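Local structure of catalase (Bacillus pumilus, 4QOL) at residues Arg50-Val55 against Gln344-Gly349; Tyr64-Val69 against Gln88-Val93; Thr120-Tyr125 against Leu321-Glu326. The protein catalyses the heme-dependent breakdown of hydrogen peroxide to water and oxygen, and also shows peroxidase-like reactivity toward phenolic substrates. All coordinates share one frame; numbering follows the deposited sequence.

Contact 1 (Arg50-Val55 against Gln344-Gly349); sequences RIPERV and QRHRLG. With HEM (protoporphyrin IX containing Fe), chain E.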
# COMPACT_ATOMS: atom_id res chain seq x y z
N ARG A 50 3.31 2.69 11.50
CA ARG A 50 1.86 2.84 11.58
C ARG A 50 1.14 2.27 10.38
O ARG A 50 1.58 2.39 9.24
CB ARG A 50 1.51 4.38 11.72
CG ARG A 50 2.07 5.04 12.93
CD ARG A 50 1.60 4.51 14.28
NE ARG A 50 2.42 5.21 15.25
CZ ARG A 50 3.46 4.71 15.90
NH1 ARG A 50 3.88 3.43 15.79
NH2 ARG A 50 4.21 5.59 16.57
N ILE A 51 -0.03 1.71 10.64
CA ILE A 51 -0.96 1.28 9.61
C ILE A 51 -2.31 1.99 9.84
O ILE A 51 -2.52 2.56 10.93
CB ILE A 51 -1.14 -0.27 9.68
CG1 ILE A 51 -1.79 -0.74 11.00
CG2 ILE A 51 0.20 -0.94 9.42
CD1 ILE A 51 -2.19 -2.23 11.00
N PRO A 52 -3.21 1.92 8.88
CA PRO A 52 -4.48 2.68 9.11
C PRO A 52 -5.22 2.13 10.30
O PRO A 52 -5.20 0.94 10.52
CB PRO A 52 -5.28 2.49 7.81
CG PRO A 52 -4.25 2.07 6.78
CD PRO A 52 -3.18 1.31 7.56
N GLU A 53 -5.82 3.00 11.08
CA GLU A 53 -6.71 2.55 12.13
C GLU A 53 -8.00 2.01 11.52
O GLU A 53 -8.35 2.32 10.37
CB GLU A 53 -7.01 3.66 13.18
CG GLU A 53 -8.00 4.69 12.73
CD GLU A 53 -8.22 5.80 13.74
OE1 GLU A 53 -7.35 6.07 14.66
OE2 GLU A 53 -9.25 6.57 13.55
N ARG A 54 -8.74 1.27 12.34
CA ARG A 54 -10.06 0.83 11.89
C ARG A 54 -10.99 1.99 11.56
O ARG A 54 -10.98 2.97 12.23
CB ARG A 54 -10.77 0.02 13.01
CG ARG A 54 -10.05 -1.29 13.36
CD ARG A 54 -10.55 -1.79 14.72
NE ARG A 54 -10.02 -3.14 14.96
CZ ARG A 54 -8.76 -3.42 15.31
NH1 ARG A 54 -7.86 -2.48 15.43
NH2 ARG A 54 -8.37 -4.74 15.50
N VAL A 55 -11.75 1.84 10.48
CA VAL A 55 -12.60 2.92 10.05
C VAL A 55 -13.63 3.33 11.14
O VAL A 55 -14.06 4.51 11.20
CB VAL A 55 -13.26 2.61 8.70
CG1 VAL A 55 -14.27 1.48 8.74
CG2 VAL A 55 -13.87 3.87 8.06
N GLN A 344 -10.38 -5.12 5.87
CA GLN A 344 -9.22 -5.79 6.43
C GLN A 344 -8.10 -6.08 5.42
O GLN A 344 -6.91 -5.88 5.71
CB GLN A 344 -9.61 -7.07 7.16
CG GLN A 344 -10.34 -6.72 8.48
CD GLN A 344 -11.38 -7.68 8.91
OE1 GLN A 344 -11.47 -8.83 8.36
NE2 GLN A 344 -12.14 -7.30 9.90
N ARG A 345 -8.49 -6.38 4.20
CA ARG A 345 -7.52 -6.46 3.12
C ARG A 345 -6.72 -5.17 2.93
O ARG A 345 -5.53 -5.24 2.68
CB ARG A 345 -8.16 -7.02 1.82
CG ARG A 345 -8.70 -8.43 1.96
CD ARG A 345 -9.71 -8.80 0.87
NE ARG A 345 -10.36 -10.04 1.22
CZ ARG A 345 -11.67 -10.27 1.24
NH1 ARG A 345 -12.54 -9.38 0.79
NH2 ARG A 345 -12.11 -11.47 1.66
N HIS A 346 -7.39 -4.04 2.98
CA HIS A 346 -6.79 -2.69 2.95
C HIS A 346 -5.99 -2.39 4.21
O HIS A 346 -4.83 -1.83 4.12
CB HIS A 346 -7.88 -1.64 2.73
CG HIS A 346 -7.52 -0.23 3.15
ND1 HIS A 346 -6.66 0.57 2.43
CD2 HIS A 346 -7.89 0.49 4.22
CE1 HIS A 346 -6.55 1.74 3.02
NE2 HIS A 346 -7.28 1.73 4.11
N ARG A 347 -6.60 -2.58 5.39
CA ARG A 347 -6.01 -2.11 6.62
C ARG A 347 -4.74 -2.93 6.94
O ARG A 347 -3.76 -2.42 7.48
CB ARG A 347 -7.00 -2.24 7.75
CG ARG A 347 -6.52 -1.81 9.11
CD ARG A 347 -7.66 -1.65 10.12
NE ARG A 347 -8.36 -2.89 10.52
CZ ARG A 347 -7.90 -3.77 11.43
NH1 ARG A 347 -6.71 -3.53 12.03
NH2 ARG A 347 -8.65 -4.82 11.78
N LEU A 348 -4.80 -4.23 6.64
CA LEU A 348 -3.85 -5.26 7.16
C LEU A 348 -3.02 -6.01 6.10
O LEU A 348 -1.98 -6.54 6.44
CB LEU A 348 -4.55 -6.30 8.01
CG LEU A 348 -5.22 -5.76 9.27
CD1 LEU A 348 -6.15 -6.85 9.79
CD2 LEU A 348 -4.19 -5.33 10.29
N GLY A 349 -3.47 -5.96 4.86
CA GLY A 349 -2.86 -6.70 3.77
C GLY A 349 -3.68 -7.84 3.28
O GLY A 349 -4.44 -8.43 4.01
CHA HEM E . -15.64 -2.75 13.20
CHB HEM E . -18.35 -2.02 9.24
CHC HEM E . -22.43 -2.67 12.02
CHD HEM E . -19.57 -4.07 15.67
C1A HEM E . -16.03 -2.46 11.90
C2A HEM E . -15.15 -2.13 10.82
C3A HEM E . -15.92 -1.93 9.71
C4A HEM E . -17.26 -2.14 10.10
CMA HEM E . -15.56 -1.64 8.28
CAA HEM E . -13.66 -2.08 10.93
CBA HEM E . -13.20 -3.54 11.08
CGA HEM E . -11.73 -3.68 11.01
O1A HEM E . -11.22 -4.76 11.37
O2A HEM E . -11.01 -2.78 10.51
C1B HEM E . -19.69 -2.12 9.72
C2B HEM E . -20.81 -1.94 8.85
C3B HEM E . -21.95 -2.10 9.60
C4B HEM E . -21.52 -2.44 10.97
CMB HEM E . -20.72 -1.64 7.38
CAB HEM E . -23.35 -2.04 9.19
CBB HEM E . -23.65 -2.10 7.89
C1C HEM E . -22.00 -3.12 13.27
C2C HEM E . -22.82 -3.73 14.19
C3C HEM E . -22.02 -4.10 15.22
C4C HEM E . -20.67 -3.79 14.91
CMC HEM E . -24.32 -3.83 14.06
CAC HEM E . -22.42 -4.86 16.35
CBC HEM E . -23.47 -5.66 16.21
C1D HEM E . -18.27 -3.80 15.24
C2D HEM E . -17.12 -4.03 16.11
C3D HEM E . -16.01 -3.64 15.46
C4D HEM E . -16.50 -3.18 14.17
CMD HEM E . -17.24 -4.58 17.50
CAD HEM E . -14.58 -3.70 15.94
CBD HEM E . -14.11 -5.16 15.71
CGD HEM E . -12.71 -5.17 16.23
O1D HEM E . -12.56 -5.31 17.43
O2D HEM E . -11.71 -5.05 15.46
NA HEM E . -17.35 -2.50 11.44
NB HEM E . -20.18 -2.42 10.94
NC HEM E . -20.68 -3.22 13.67
ND HEM E . -17.87 -3.29 14.08
FE HEM E . -18.98 -2.87 12.57
O HOH W 1 -5.28 -1.21 12.26
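Arg54 and Arg347 bring their guanidinium groups together at an angle of 32° between planes, with NH2 of Arg347 above the rim of one Arg54 face and 3.7 Å from Arg54 NH2. The like charges are probably tolerated because each group turns an edge to a heme propionate. Arg347 has CG anti to the backbone N and bends at chi3 (67°), which lets two nitrogens grip one carboxylate: NE bonds to O2A of the heme at 2.7 Å, and NH2 to O1A of the heme at 2.6 Å. A third donor, Gln344 NE2, reaches the same O1A at 3.1 Å. Arg54, extended from CG to NE, serves the other propionate instead, its NE donating to heme O2D at 2.6 Å with an N-H...O angle of 152°. Arg54 CG lies over one face of the Arg347 group and Leu348 CD1 over the opposite one, both toward the rim, which limits its tilting. Its NH1 points back to the 50-55 segment, where a water accepts from Arg347 NH1 at 2.7 Å and donates to Pro52 O. Backbone oxygens of Thr311, Glu312 and Ala314 take further N-H groups of the two arginines, and Arg94 adds another bond to the heme.

Farther from the heme the contact turns apolar. Ile51 CD1 meets Leu348 CD2 at 3.8 Å, while Pro52 CG approaches the His346 ring obliquely, 4.1 Å from His346 NE2. That NE2 is hydrogen-bonded to Arg50 O of the second subunit, so this end of the contact lies at a subunit interface. The whole forms the propionate-binding side of the catalase heme pocket, in which an extended segment and the C-terminal part of helix 331-348 converge on the two carboxylates.

Contact 2 (Tyr64-Val69 against Gln88-Val93); sequences YGVFEV and QTDVFV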
# COMPACT_ATOMS: atom_id res chain seq x y z
N TYR A 64 -7.29 -12.57 25.68
CA TYR A 64 -7.64 -13.99 25.37
C TYR A 64 -8.35 -14.66 26.52
O TYR A 64 -8.27 -14.25 27.67
CB TYR A 64 -6.35 -14.75 25.11
CG TYR A 64 -5.59 -14.29 23.91
CD1 TYR A 64 -4.64 -13.31 24.04
CD2 TYR A 64 -5.74 -14.91 22.68
CE1 TYR A 64 -3.88 -12.89 22.93
CE2 TYR A 64 -4.99 -14.53 21.58
CZ TYR A 64 -4.08 -13.47 21.72
OH TYR A 64 -3.31 -13.10 20.61
N GLY A 65 -9.06 -15.74 26.19
CA GLY A 65 -9.70 -16.50 27.19
C GLY A 65 -10.22 -17.82 26.69
O GLY A 65 -9.73 -18.37 25.72
N VAL A 66 -11.19 -18.34 27.41
CA VAL A 66 -11.79 -19.65 27.12
C VAL A 66 -13.31 -19.56 27.22
O VAL A 66 -13.84 -18.90 28.09
CB VAL A 66 -11.26 -20.76 28.08
CG1 VAL A 66 -11.93 -22.08 27.81
CG2 VAL A 66 -9.76 -20.92 27.90
N PHE A 67 -13.99 -20.19 26.28
CA PHE A 67 -15.39 -20.44 26.36
C PHE A 67 -15.71 -21.91 26.67
O PHE A 67 -15.17 -22.78 26.05
CB PHE A 67 -16.09 -20.07 25.03
CG PHE A 67 -17.57 -20.34 25.07
CD1 PHE A 67 -18.42 -19.43 25.65
CD2 PHE A 67 -18.10 -21.48 24.48
CE1 PHE A 67 -19.77 -19.64 25.71
CE2 PHE A 67 -19.47 -21.70 24.53
CZ PHE A 67 -20.30 -20.80 25.17
N GLU A 68 -16.54 -22.13 27.68
CA GLU A 68 -16.96 -23.49 28.07
C GLU A 68 -18.46 -23.67 27.95
O GLU A 68 -19.22 -22.92 28.55
CB GLU A 68 -16.53 -23.79 29.52
CG GLU A 68 -16.83 -25.23 29.93
CD GLU A 68 -16.17 -25.62 31.22
OE1 GLU A 68 -15.27 -24.90 31.69
OE2 GLU A 68 -16.57 -26.65 31.78
N VAL A 69 -18.86 -24.73 27.28
CA VAL A 69 -20.24 -25.08 27.13
C VAL A 69 -20.76 -25.65 28.44
O VAL A 69 -20.15 -26.58 29.03
CB VAL A 69 -20.45 -26.13 26.02
CG1 VAL A 69 -21.90 -26.60 25.93
CG2 VAL A 69 -19.99 -25.55 24.68
N GLN A 88 -14.47 -26.92 25.75
CA GLN A 88 -13.78 -25.65 25.87
C GLN A 88 -13.18 -25.26 24.51
O GLN A 88 -12.53 -26.05 23.84
CB GLN A 88 -12.68 -25.73 26.92
CG GLN A 88 -13.22 -26.03 28.29
CD GLN A 88 -12.15 -26.20 29.36
OE1 GLN A 88 -10.97 -25.96 29.11
NE2 GLN A 88 -12.56 -26.55 30.57
N THR A 89 -13.36 -23.99 24.17
CA THR A 89 -12.80 -23.40 22.96
C THR A 89 -12.06 -22.13 23.37
O THR A 89 -12.61 -21.29 24.10
CB THR A 89 -13.92 -23.04 22.02
OG1 THR A 89 -14.63 -24.24 21.70
CG2 THR A 89 -13.42 -22.40 20.71
N ASP A 90 -10.84 -21.97 22.85
CA ASP A 90 -10.11 -20.75 23.05
C ASP A 90 -10.81 -19.55 22.35
O ASP A 90 -11.33 -19.72 21.25
CB ASP A 90 -8.65 -20.89 22.54
CG ASP A 90 -7.78 -21.72 23.44
OD1 ASP A 90 -8.20 -22.07 24.57
OD2 ASP A 90 -6.64 -22.01 23.04
N VAL A 91 -10.67 -18.33 22.94
CA VAL A 91 -11.19 -17.11 22.32
C VAL A 91 -10.15 -16.00 22.37
O VAL A 91 -9.26 -16.00 23.20
CB VAL A 91 -12.51 -16.56 22.94
CG1 VAL A 91 -13.66 -17.56 22.78
CG2 VAL A 91 -12.38 -16.21 24.42
N PHE A 92 -10.28 -15.10 21.42
CA PHE A 92 -9.77 -13.75 21.51
C PHE A 92 -10.89 -12.77 21.40
O PHE A 92 -11.74 -12.91 20.52
CB PHE A 92 -8.70 -13.46 20.40
CG PHE A 92 -8.12 -12.08 20.49
CD1 PHE A 92 -7.23 -11.76 21.48
CD2 PHE A 92 -8.51 -11.11 19.59
CE1 PHE A 92 -6.74 -10.44 21.62
CE2 PHE A 92 -8.01 -9.81 19.70
CZ PHE A 92 -7.12 -9.49 20.67
N VAL A 93 -10.83 -11.69 22.21
CA VAL A 93 -11.92 -10.72 22.32
C VAL A 93 -11.37 -9.33 22.24
O VAL A 93 -10.36 -9.04 22.87
CB VAL A 93 -12.72 -10.87 23.68
CG1 VAL A 93 -13.73 -9.73 23.83
CG2 VAL A 93 -13.34 -12.28 23.76
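Gly65 pairs with Val91, and Phe67 with Thr89, through two backbone hydrogen bonds each, making 64-69 and 88-93 neighbouring antiparallel strands. The straightest bond runs from Phe67 N to Thr89 O (2.8 Å, 173° at the hydrogen). In the non-hydrogen-bonded pairs CA-H groups add weaker contacts, such as Gln88 CA to Phe67 O at 3.2 Å.

One aromatic contact is edge-to-face: Phe92 sets CD1 over the centre of the Tyr64 ring, 3.6 Å from Tyr64 CE2, with centroids 4.7 Å apart and planes at 56°. Arg302 makes a cation-pi contact with Tyr64, whose OH is hydrogen-bonded to Glu310. On the other face Val91 CG2, set between its own backbone N and carbonyl carbon, is turned onto the backbone of Gly65, 3.5 Å from Gly65 C, and Val91 CG1 packs toward Phe67 CB.

Polar side chains contribute little across the strands. Glu68 and Gln88 run alongside each other, but Gln88 NE2 to Glu68 OE1 is a weak bond of 3.4 Å, and Asp90 spends OD2 on Tyr361.

The pairing therefore rests on the backbone, with Phe67 and Val91 turned to the apolar side where Met298 packs, and charged or amide groups kept to the face of Val66.

Contact 3 (Thr120-Tyr125 against Leu321-Glu326); sequences TEEGNY and LVPGIE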
# COMPACT_ATOMS: atom_id res chain seq x y z
N THR A 120 -12.38 -22.57 16.68
CA THR A 120 -13.05 -23.88 16.75
C THR A 120 -12.32 -24.93 15.92
O THR A 120 -11.51 -24.60 15.04
CB THR A 120 -14.57 -23.87 16.35
OG1 THR A 120 -14.77 -24.17 14.97
CG2 THR A 120 -15.22 -22.49 16.69
N GLU A 121 -12.70 -26.19 16.14
CA GLU A 121 -12.12 -27.29 15.38
C GLU A 121 -12.60 -27.34 13.92
O GLU A 121 -11.97 -28.00 13.11
CB GLU A 121 -12.33 -28.59 16.14
CG GLU A 121 -13.71 -29.17 16.07
CD GLU A 121 -14.01 -30.08 17.23
OE1 GLU A 121 -14.38 -29.58 18.28
OE2 GLU A 121 -13.92 -31.32 17.02
N GLU A 122 -13.70 -26.66 13.57
CA GLU A 122 -14.19 -26.55 12.20
C GLU A 122 -13.97 -25.16 11.58
O GLU A 122 -14.65 -24.79 10.62
CB GLU A 122 -15.67 -26.98 12.11
CG GLU A 122 -15.84 -28.47 12.34
CD GLU A 122 -17.25 -29.01 12.20
OE1 GLU A 122 -18.24 -28.29 12.14
OE2 GLU A 122 -17.35 -30.26 12.13
N GLY A 123 -13.04 -24.39 12.18
CA GLY A 123 -12.71 -23.06 11.69
C GLY A 123 -12.99 -21.98 12.72
O GLY A 123 -13.60 -22.21 13.79
N ASN A 124 -12.50 -20.78 12.43
CA ASN A 124 -12.75 -19.67 13.28
C ASN A 124 -14.18 -19.20 13.11
O ASN A 124 -14.63 -18.94 12.00
CB ASN A 124 -11.70 -18.54 13.04
CG ASN A 124 -10.37 -18.84 13.67
OD1 ASN A 124 -10.17 -19.85 14.30
ND2 ASN A 124 -9.40 -17.91 13.50
N TYR A 125 -14.86 -19.02 14.23
CA TYR A 125 -16.17 -18.36 14.30
C TYR A 125 -16.09 -17.00 14.98
O TYR A 125 -15.71 -16.90 16.15
CB TYR A 125 -17.14 -19.23 15.09
CG TYR A 125 -18.49 -18.62 15.34
CD1 TYR A 125 -19.23 -18.12 14.31
CD2 TYR A 125 -19.05 -18.57 16.62
CE1 TYR A 125 -20.49 -17.57 14.51
CE2 TYR A 125 -20.31 -18.08 16.83
CZ TYR A 125 -21.01 -17.52 15.79
OH TYR A 125 -22.27 -16.96 15.99
N LEU A 321 -18.36 -17.60 9.67
CA LEU A 321 -19.39 -18.51 10.21
C LEU A 321 -18.88 -19.93 10.16
O LEU A 321 -17.98 -20.22 9.35
CB LEU A 321 -20.64 -18.33 9.37
CG LEU A 321 -21.32 -16.96 9.46
CD1 LEU A 321 -22.20 -16.65 8.26
CD2 LEU A 321 -22.10 -16.81 10.74
N VAL A 322 -19.43 -20.81 10.98
CA VAL A 322 -19.00 -22.18 11.05
C VAL A 322 -20.22 -23.06 10.78
O VAL A 322 -21.37 -22.55 10.91
CB VAL A 322 -18.31 -22.55 12.37
CG1 VAL A 322 -16.94 -21.87 12.48
CG2 VAL A 322 -19.16 -22.22 13.58
N PRO A 323 -19.99 -24.29 10.35
CA PRO A 323 -21.11 -25.13 10.01
C PRO A 323 -22.11 -25.21 11.14
O PRO A 323 -21.72 -25.44 12.30
CB PRO A 323 -20.43 -26.50 9.71
CG PRO A 323 -19.10 -26.14 9.21
CD PRO A 323 -18.70 -24.97 10.07
N GLY A 324 -23.39 -25.00 10.78
CA GLY A 324 -24.50 -24.92 11.77
C GLY A 324 -24.91 -23.53 12.19
O GLY A 324 -25.90 -23.35 12.88
N ILE A 325 -24.11 -22.53 11.81
CA ILE A 325 -24.44 -21.13 12.11
C ILE A 325 -24.32 -20.32 10.84
O ILE A 325 -23.25 -20.29 10.21
CB ILE A 325 -23.48 -20.55 13.14
CG1 ILE A 325 -23.40 -21.42 14.41
CG2 ILE A 325 -23.93 -19.16 13.57
CD1 ILE A 325 -22.42 -21.00 15.50
N GLU A 326 -25.44 -19.72 10.45
CA GLU A 326 -25.57 -19.03 9.17
C GLU A 326 -26.10 -17.60 9.34
O GLU A 326 -26.69 -17.28 10.36
CB GLU A 326 -26.47 -19.85 8.25
CG GLU A 326 -25.76 -21.14 7.85
CD GLU A 326 -26.52 -22.05 6.94
OE1 GLU A 326 -27.42 -21.57 6.24
OE2 GLU A 326 -26.15 -23.26 6.90
O HOH W 2 -19.19 -26.00 13.27
O HOH W 3 -15.44 -18.82 9.41
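Tyr125 is pressed on by three residues of 321-326. Ile325 CD1 sits over one ring face in a CH-pi contact, 3.9 Å from the ring centroid of Tyr125 and 19° off its normal. Leu321 CA approaches the ring edge, and Val322 CG1 rests 3.7 Å from Tyr125 CB. With CG anti to the backbone N (chi1 175°), the ring extends across Val322 to reach Ile325. An alanine here would probably open a gap beneath Ile325 CD1 and leave Tyr216, the weak partner of the tyrosine hydroxyl, without that mate.

No direct hydrogen bond joins the segments; water does so twice. One water donates to Glu122 OE1 and Pro323 O, another to Asn124 O (2.7 Å) and Leu321 O (2.9 Å).

Behind these contacts stand two turns. Residues 120-123 form the type I turn of the beta-hairpin between strands 113-120 and 123-130, where Thr120 OG1 accepts from Glu122 N in an ST turn and donates to Gly123 O at 2.6 Å. A type II turn from Val322 to Ile325, closed by Ile325 N to Val322 O at 2.9 Å, leads into strand 325-327. Phe118 and Phe81 meet the Tyr125 ring, and Gln13 of the third subunit packs on Asn124.

In the fold
Along the chain, contact 1 opens first and closes last, with contact 2 and then contact 3 following in series within the span it encloses. Contacts 2 and 3 lie 14 Å apart between centres and touch where Thr89 CG2 comes 4.2 Å from Thr120 N; both reach the same antiparallel sheet, part of the beta-barrel of the catalase fold. Contact 1 stands about 26 Å from contact 2 and 25 Å from contact 3, centre to centre, yet helix 331-348 is the next element after strand 325-327, so the chain passes from the turn of contact 3 to the heme propionates. Contacts 1 and 3 both touch the third subunit, so both lie at a subunit interface of the four-chain assembly.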